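Local coordinates for alpha-glucosidase ([Eubacterium] rectale, PDB 6PNR), which acts as a sulfoquinovosidase of glycoside hydrolase family 31, probably hydrolysing the glycosidic bond of sulfoquinovosides derived from sulfolipid, at residues F55-T60 / L71-I77; R98-F102 / W203-K207; L508-M513 / A639-T644. All blocks are in the same frame, centred on the assembly; numbering follows the deposited sequence.

In the fold
Contacts 1 and 2 lie together in the N-terminal beta-sheet region, their centres about 14 Å apart, and touch directly: Tyr76 CD1 is 3.8 Å from Ile99 CD1, and Ile77 CD1 is 3.8 Å from Val205 CG1. Contact 3, on the opposite side of the chain's centre, joins the TIM-barrel and C-terminal family regions; its centre is about 57 Å from that of contact 1 and about 48 Å from that of contact 2. None of the three supplies a residue to the pocket that holds the aza-sugar inhibitor. Contact 3 has an indirect link to it: Trp510, on the helix of 508-513, packs on Gln459, the chain neighbour of the pocket residue Asp458.

Contact 1: F55-T60 / L71-I77; sequences FPLKLT and LCFESYI
Leu57 plugs into the bend of residues 71-77, where the hairpin turn between strands 68-73 and 77-83 closes with a classic beta bulge, Tyr76 and Ile77 both facing Phe73. Its CB lies 3.8 Å from Phe73 CD1. At CG, set beside the backbone N and anti to the carbonyl carbon (chi1 -67°), the side chain forks: CD1 touches Phe73 CB and, at 3.7 Å, Ile77 CG1, while CD2 presses on the tyrosine, 3.4 Å from Tyr76 CD2. Over one face of the Tyr76 ring, toward its rim, comes Phe55 CE1, 3.6 Å from Tyr76 CZ; the ring planes meet at 55°, an oblique pairing. Leu59 CD1 in turn covers one face of the Phe73 ring and reaches Leu71 CB. The contact thus fastens the end of strand 44-56, an outermost strand of its sheet within this chain, to the neighbouring eight-stranded sheet.

Polar bonds complete the contact. Lys58 N donates to Glu74 OE1 at 2.9 Å, nearly straight at 166°, arriving from above the carboxylate plane. With an alanine in place of Glu74, the Lys58 amide would probably be left without this acceptor and Thr60 CG2 without the methylene it packs on. Thr60 N binds Cys72 O at 3.0 Å, and Thr60 OG1 accepts a bond from Glu74 N at 3.2 Å while giving a weak bond to that same Cys72 O.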
# COMPACT_ATOMS: atom_id res chain seq x y z
N PHE A 55 -25.18 0.28 5.42
CA PHE A 55 -26.08 -0.33 6.40
C PHE A 55 -26.85 -1.46 5.75
O PHE A 55 -27.14 -1.40 4.54
CB PHE A 55 -27.05 0.71 6.99
CG PHE A 55 -27.71 1.59 5.97
CD1 PHE A 55 -28.88 1.19 5.35
CD2 PHE A 55 -27.18 2.83 5.65
CE1 PHE A 55 -29.50 2.00 4.41
CE2 PHE A 55 -27.79 3.64 4.72
CZ PHE A 55 -28.96 3.23 4.10
N PRO A 56 -27.17 -2.51 6.50
CA PRO A 56 -27.96 -3.60 5.94
C PRO A 56 -29.41 -3.19 5.74
O PRO A 56 -29.93 -2.31 6.44
CB PRO A 56 -27.84 -4.71 6.99
CG PRO A 56 -27.63 -3.96 8.27
CD PRO A 56 -26.82 -2.74 7.91
N LEU A 57 -30.05 -3.82 4.77
CA LEU A 57 -31.44 -3.53 4.47
C LEU A 57 -32.36 -4.46 5.26
O LEU A 57 -32.01 -5.61 5.54
CB LEU A 57 -31.71 -3.71 2.97
CG LEU A 57 -31.02 -2.71 2.04
CD1 LEU A 57 -31.38 -3.06 0.61
CD2 LEU A 57 -31.45 -1.31 2.38
N LYS A 58 -33.53 -3.94 5.62
CA LYS A 58 -34.58 -4.72 6.27
C LYS A 58 -35.59 -5.18 5.22
O LYS A 58 -36.04 -4.37 4.41
CB LYS A 58 -35.29 -3.91 7.35
CG LYS A 58 -34.47 -3.60 8.58
CD LYS A 58 -35.29 -2.81 9.59
CE LYS A 58 -34.59 -2.71 10.94
NZ LYS A 58 -34.63 -4.01 11.69
N LEU A 59 -35.92 -6.47 5.24
CA LEU A 59 -36.95 -7.03 4.36
C LEU A 59 -38.32 -6.72 4.94
O LEU A 59 -38.70 -7.27 5.98
CB LEU A 59 -36.76 -8.54 4.20
CG LEU A 59 -37.77 -9.32 3.35
CD1 LEU A 59 -37.88 -8.75 1.94
CD2 LEU A 59 -37.41 -10.80 3.30
N THR A 60 -39.07 -5.84 4.27
CA THR A 60 -40.34 -5.35 4.80
C THR A 60 -41.57 -5.83 4.05
O THR A 60 -42.69 -5.61 4.53
CB THR A 60 -40.35 -3.82 4.83
OG1 THR A 60 -40.07 -3.32 3.52
CG2 THR A 60 -39.31 -3.29 5.81
N LEU A 71 -39.13 -8.88 -3.39
CA LEU A 71 -38.66 -8.51 -2.06
C LEU A 71 -38.52 -6.99 -2.01
O LEU A 71 -37.71 -6.41 -2.75
CB LEU A 71 -37.32 -9.18 -1.74
CG LEU A 71 -37.16 -10.68 -1.99
CD1 LEU A 71 -35.76 -11.12 -1.62
CD2 LEU A 71 -38.19 -11.49 -1.22
N CYS A 72 -39.31 -6.35 -1.15
CA CYS A 72 -39.20 -4.92 -0.90
C CYS A 72 -38.34 -4.68 0.33
O CYS A 72 -38.55 -5.33 1.37
CB CYS A 72 -40.59 -4.29 -0.71
SG CYS A 72 -41.72 -4.60 -2.10
N PHE A 73 -37.38 -3.77 0.21
CA PHE A 73 -36.43 -3.44 1.28
C PHE A 73 -36.63 -1.97 1.60
O PHE A 73 -35.91 -1.11 1.07
CB PHE A 73 -34.99 -3.72 0.88
CG PHE A 73 -34.70 -5.15 0.60
CD1 PHE A 73 -34.40 -6.03 1.63
CD2 PHE A 73 -34.71 -5.63 -0.70
CE1 PHE A 73 -34.13 -7.36 1.37
CE2 PHE A 73 -34.43 -6.95 -0.96
CZ PHE A 73 -34.14 -7.82 0.07
N GLU A 74 -37.59 -1.68 2.47
CA GLU A 74 -37.91 -0.32 2.89
C GLU A 74 -38.12 0.57 1.68
O GLU A 74 -38.77 0.17 0.71
CB GLU A 74 -36.79 0.22 3.79
CG GLU A 74 -36.71 -0.47 5.14
CD GLU A 74 -35.31 -0.46 5.74
OE1 GLU A 74 -34.43 -1.22 5.26
OE2 GLU A 74 -35.09 0.31 6.71
N SER A 75 -37.59 1.79 1.72
CA SER A 75 -37.64 2.70 0.58
C SER A 75 -36.31 2.75 -0.16
O SER A 75 -35.93 3.81 -0.68
CB SER A 75 -38.06 4.10 1.03
OG SER A 75 -39.45 4.15 1.31
N TYR A 76 -35.59 1.63 -0.24
CA TYR A 76 -34.27 1.60 -0.84
C TYR A 76 -34.21 0.76 -2.11
O TYR A 76 -33.79 1.26 -3.16
CB TYR A 76 -33.24 1.07 0.17
CG TYR A 76 -33.03 1.97 1.37
CD1 TYR A 76 -32.53 3.26 1.23
CD2 TYR A 76 -33.34 1.53 2.65
CE1 TYR A 76 -32.35 4.08 2.34
CE2 TYR A 76 -33.15 2.33 3.75
CZ TYR A 76 -32.66 3.60 3.60
OH TYR A 76 -32.50 4.37 4.72
N ILE A 77 -34.63 -0.50 -2.05
CA ILE A 77 -34.41 -1.48 -3.12
C ILE A 77 -35.65 -2.36 -3.25
O ILE A 77 -36.22 -2.80 -2.25
CB ILE A 77 -33.18 -2.36 -2.83
CG1 ILE A 77 -31.89 -1.52 -2.75
CG2 ILE A 77 -33.04 -3.46 -3.86
CD1 ILE A 77 -31.49 -0.88 -4.06

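Contact 2: R98-F102 / W203-K207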
# COMPACT_ATOMS: atom_id res chain seq x y z
N ARG A 98 -29.88 8.41 -3.50
CA ARG A 98 -28.63 8.71 -2.80
C ARG A 98 -27.65 7.55 -2.83
O ARG A 98 -26.44 7.77 -2.67
CB ARG A 98 -28.90 9.06 -1.34
CG ARG A 98 -29.61 10.37 -1.11
CD ARG A 98 -29.80 10.60 0.38
NE ARG A 98 -28.53 10.77 1.09
CZ ARG A 98 -27.97 9.86 1.87
NH1 ARG A 98 -28.57 8.69 2.06
NH2 ARG A 98 -26.82 10.11 2.47
N ILE A 99 -28.14 6.32 -2.99
CA ILE A 99 -27.30 5.15 -2.90
C ILE A 99 -26.38 5.11 -4.11
O ILE A 99 -26.83 5.20 -5.26
CB ILE A 99 -28.16 3.88 -2.83
CG1 ILE A 99 -28.99 3.89 -1.55
CG2 ILE A 99 -27.32 2.62 -2.93
CD1 ILE A 99 -29.97 2.75 -1.48
N ASN A 100 -25.07 4.99 -3.86
CA ASN A 100 -24.12 4.68 -4.93
C ASN A 100 -23.17 3.55 -4.56
O ASN A 100 -22.18 3.34 -5.26
CB ASN A 100 -23.34 5.93 -5.37
CG ASN A 100 -22.45 6.50 -4.27
OD1 ASN A 100 -22.32 5.95 -3.18
ND2 ASN A 100 -21.81 7.61 -4.58
N ARG A 101 -23.45 2.80 -3.49
CA ARG A 101 -22.66 1.64 -3.10
C ARG A 101 -23.61 0.51 -2.75
O ARG A 101 -24.57 0.71 -1.99
CB ARG A 101 -21.74 1.94 -1.91
CG ARG A 101 -20.68 3.03 -2.15
CD ARG A 101 -19.64 2.63 -3.19
NE ARG A 101 -18.60 3.66 -3.38
CZ ARG A 101 -18.59 4.54 -4.39
NH1 ARG A 101 -19.56 4.50 -5.30
NH2 ARG A 101 -17.62 5.43 -4.49
N PHE A 102 -23.31 -0.67 -3.27
CA PHE A 102 -24.19 -1.83 -3.21
C PHE A 102 -23.34 -3.05 -2.87
O PHE A 102 -22.41 -3.38 -3.62
CB PHE A 102 -24.92 -2.00 -4.55
CG PHE A 102 -25.93 -3.10 -4.60
CD1 PHE A 102 -27.25 -2.85 -4.26
CD2 PHE A 102 -25.58 -4.37 -5.03
CE1 PHE A 102 -28.20 -3.86 -4.33
CE2 PHE A 102 -26.52 -5.39 -5.10
CZ PHE A 102 -27.83 -5.14 -4.75
N TRP A 203 -20.27 -0.28 -7.40
CA TRP A 203 -20.37 1.18 -7.21
C TRP A 203 -21.56 1.78 -7.96
O TRP A 203 -21.49 2.88 -8.52
CB TRP A 203 -19.06 1.87 -7.60
CG TRP A 203 -17.99 1.65 -6.57
CD1 TRP A 203 -18.04 0.81 -5.49
CD2 TRP A 203 -16.71 2.31 -6.50
NE1 TRP A 203 -16.86 0.88 -4.78
CE2 TRP A 203 -16.04 1.80 -5.37
CE3 TRP A 203 -16.07 3.26 -7.30
CZ2 TRP A 203 -14.75 2.21 -5.02
CZ3 TRP A 203 -14.78 3.66 -6.95
CH2 TRP A 203 -14.14 3.14 -5.82
N GLU A 204 -22.66 1.02 -7.98
CA GLU A 204 -23.98 1.44 -8.42
C GLU A 204 -24.94 0.35 -7.95
O GLU A 204 -24.52 -0.74 -7.58
CB GLU A 204 -24.07 1.62 -9.93
CG GLU A 204 -24.23 0.29 -10.68
CD GLU A 204 -24.44 0.49 -12.17
OE1 GLU A 204 -24.71 1.64 -12.58
OE2 GLU A 204 -24.32 -0.50 -12.92
N VAL A 205 -26.23 0.66 -7.98
CA VAL A 205 -27.22 -0.41 -7.84
C VAL A 205 -27.26 -1.16 -9.17
O VAL A 205 -27.66 -0.58 -10.19
CB VAL A 205 -28.60 0.14 -7.46
CG1 VAL A 205 -29.61 -0.99 -7.40
CG2 VAL A 205 -28.53 0.90 -6.12
N PRO A 206 -26.86 -2.43 -9.21
CA PRO A 206 -26.79 -3.13 -10.50
C PRO A 206 -28.18 -3.46 -11.03
O PRO A 206 -29.10 -3.74 -10.26
CB PRO A 206 -26.01 -4.40 -10.16
CG PRO A 206 -26.40 -4.68 -8.74
CD PRO A 206 -26.54 -3.31 -8.09
N LYS A 207 -28.30 -3.45 -12.36
CA LYS A 207 -29.58 -3.79 -12.98
C LYS A 207 -30.04 -5.18 -12.58
O LYS A 207 -31.23 -5.39 -12.31
CB LYS A 207 -29.47 -3.71 -14.51
CG LYS A 207 -29.58 -2.31 -15.07
CD LYS A 207 -29.48 -2.32 -16.60
CE LYS A 207 -28.04 -2.50 -17.09
NZ LYS A 207 -27.15 -1.34 -16.75
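Arg101 lays its guanidinium flat on the indole of Trp203: the planes differ by 9° and the group centres are 3.6 Å apart, which defines a stacked cation-pi pair over the five-membered ring. Although Arg101 CB points away from residues 203-207, the chain bends at chi2 (-66°) and brings its end back over the indole. The aliphatic part shares the fit, since CD rests on the same face, 3.3 Å from Trp203 CD1, and NH2 extends over the six-membered part of the ring.

A second close fit pairs a ring face with a proline corner. Pro206 CD is the bump on one face of the Phe102 ring, 3.5 Å from its centroid and 17° off the normal, a CH-pi contact that runs off-centre toward Phe102 CD2. Phe102 CB, meanwhile, sits against the backbone at 3.3 Å from Glu204 O. Between these two fits the backbones meet, with Asn100 O 3.2 Å from Trp203 C, beside the classic beta bulge in which Asn100 and Arg101 both face Gly32. Val205 wedges between Ile99 and the Phe102 ring: its CG2 meets Ile99 CG2 at 3.8 Å, and its CG1 lies near Phe102 CD1. Phe92 meets the Phe102 ring edge-to-face and also packs on Pro206.

The polar ends turn to partners other than residues 203-207. Arg101 NH1 bonds Asn100 O of its own segment at 2.9 Å, from above the carbonyl plane, and NH2 forms salt bridges to Asp49 and Glu36; Trp203 NE1 bonds Gln201, and its ring also stacks with Tyr187. No hydrogen bond joins the two segments, so the buried contact depends on surface fit and on a cation spread over the indole, its charge probably balanced by the two carboxylates.

Contact 3: L508-M513 / A639-T644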
# COMPACT_ATOMS: atom_id res chain seq x y z
N LEU A 508 12.93 -20.02 -25.38
CA LEU A 508 12.70 -21.41 -25.75
C LEU A 508 11.69 -22.09 -24.83
O LEU A 508 10.84 -22.85 -25.30
CB LEU A 508 14.03 -22.17 -25.77
CG LEU A 508 14.94 -21.78 -26.94
CD1 LEU A 508 16.32 -22.38 -26.74
CD2 LEU A 508 14.32 -22.22 -28.26
N ARG A 509 11.78 -21.84 -23.52
CA ARG A 509 10.77 -22.37 -22.60
C ARG A 509 9.38 -21.83 -22.93
O ARG A 509 8.39 -22.55 -22.79
CB ARG A 509 11.11 -22.03 -21.14
CG ARG A 509 12.22 -22.89 -20.53
CD ARG A 509 11.84 -24.38 -20.50
NE ARG A 509 12.85 -25.13 -19.76
CZ ARG A 509 13.00 -26.45 -19.78
NH1 ARG A 509 12.20 -27.21 -20.51
NH2 ARG A 509 13.97 -27.00 -19.05
N TRP A 510 9.29 -20.56 -23.32
CA TRP A 510 7.99 -20.01 -23.70
C TRP A 510 7.47 -20.64 -24.98
O TRP A 510 6.27 -20.94 -25.10
CB TRP A 510 8.09 -18.49 -23.87
CG TRP A 510 6.87 -17.69 -23.39
CD1 TRP A 510 5.57 -17.80 -23.83
CD2 TRP A 510 6.87 -16.62 -22.43
NE1 TRP A 510 4.77 -16.88 -23.18
CE2 TRP A 510 5.55 -16.14 -22.32
CE3 TRP A 510 7.87 -16.03 -21.64
CZ2 TRP A 510 5.19 -15.11 -21.45
CZ3 TRP A 510 7.52 -15.01 -20.77
CH2 TRP A 510 6.19 -14.56 -20.68
N ALA A 511 8.34 -20.86 -25.97
CA ALA A 511 7.89 -21.44 -27.23
C ALA A 511 7.40 -22.88 -27.05
O ALA A 511 6.45 -23.31 -27.72
CB ALA A 511 9.01 -21.36 -28.26
N GLU A 512 8.03 -23.65 -26.15
CA GLU A 512 7.64 -25.05 -25.97
C GLU A 512 6.32 -25.18 -25.21
O GLU A 512 5.70 -26.25 -25.26
CB GLU A 512 8.76 -25.84 -25.27
CG GLU A 512 8.82 -25.71 -23.76
CD GLU A 512 10.07 -26.35 -23.15
OE1 GLU A 512 11.16 -26.25 -23.77
OE2 GLU A 512 9.98 -26.94 -22.06
N MET A 513 5.89 -24.13 -24.52
CA MET A 513 4.52 -24.07 -24.01
C MET A 513 3.56 -23.65 -25.11
O MET A 513 2.48 -24.25 -25.28
CB MET A 513 4.42 -23.08 -22.84
CG MET A 513 2.99 -22.66 -22.51
SD MET A 513 2.82 -21.64 -21.04
CE MET A 513 3.44 -20.07 -21.65
N ALA A 639 12.89 -33.18 -18.35
CA ALA A 639 12.27 -32.02 -18.98
C ALA A 639 13.36 -31.07 -19.46
O ALA A 639 13.42 -29.90 -19.10
CB ALA A 639 11.30 -31.34 -18.01
N GLU A 640 14.27 -31.59 -20.28
CA GLU A 640 15.28 -30.74 -20.88
C GLU A 640 14.63 -29.75 -21.84
O GLU A 640 13.46 -29.89 -22.23
CB GLU A 640 16.34 -31.58 -21.62
CG GLU A 640 16.99 -32.69 -20.78
CD GLU A 640 18.00 -32.19 -19.73
OE1 GLU A 640 18.39 -30.99 -19.75
OE2 GLU A 640 18.41 -33.01 -18.89
N LEU A 641 15.40 -28.72 -22.21
CA LEU A 641 14.94 -27.69 -23.13
C LEU A 641 14.42 -28.33 -24.41
O LEU A 641 15.13 -29.09 -25.06
CB LEU A 641 16.09 -26.73 -23.42
CG LEU A 641 15.80 -25.25 -23.58
CD1 LEU A 641 14.71 -24.78 -22.64
CD2 LEU A 641 17.08 -24.47 -23.32
N GLY A 642 13.16 -28.04 -24.73
CA GLY A 642 12.51 -28.62 -25.90
C GLY A 642 11.60 -29.79 -25.60
O GLY A 642 10.92 -30.28 -26.51
N TYR A 643 11.54 -30.25 -24.35
CA TYR A 643 10.78 -31.44 -24.00
C TYR A 643 9.75 -31.07 -22.93
O TYR A 643 9.87 -31.45 -21.77
CB TYR A 643 11.73 -32.55 -23.55
CG TYR A 643 12.63 -32.96 -24.69
CD1 TYR A 643 12.25 -33.96 -25.58
CD2 TYR A 643 13.85 -32.32 -24.91
CE1 TYR A 643 13.06 -34.32 -26.65
CE2 TYR A 643 14.66 -32.68 -25.97
CZ TYR A 643 14.27 -33.67 -26.83
OH TYR A 643 15.08 -34.03 -27.89
N THR A 644 8.73 -30.32 -23.36
CA THR A 644 7.66 -29.89 -22.47
C THR A 644 7.12 -31.07 -21.67
O THR A 644 6.91 -32.15 -22.24
CB THR A 644 6.52 -29.27 -23.29
OG1 THR A 644 7.06 -28.45 -24.32
CG2 THR A 644 5.60 -28.44 -22.40
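Arg509 and Glu512, one turn apart on helix 504-514, lie alongside the type II beta turn from Glu640 to Tyr643 and the residue after it, with Arg509 CA 6.8 Å from Leu641 CA and Glu512 CA 6.0 Å from Thr644 CA. The arginine's end reaches over and grips one carbonyl end-on: NH2 donates to Ala639 O at 3.0 Å and NH1 to the same oxygen at 3.3 Å, both with the acceptor near the guanidinium plane. Leu641 CD1 covers one face of that group, 3.4 Å from Arg509 NE. NH1 also makes a salt bridge to Glu512 OE2 at 2.7 Å, on the syn side, which ties the two helix residues together and fixes the carboxylate. Its other oxygen, Glu512 OE1, accepts the turn amide Gly642 N at 2.9 Å and 154°. Thr644 OG1 donates to Glu512 O at 2.8 Å, above the carbonyl plane, giving this backbone oxygen near the helix end a hydroxyl partner.

The turn lies in the loop between strands 633-638 and 646-649. Helix 538-568 flanks it, Arg543 bonding Leu641 O and Arg546 bonding Gly642 O, while Leu508 packs on both Leu641 and this helix; Trp510 and Met513 pack on helix 469-481.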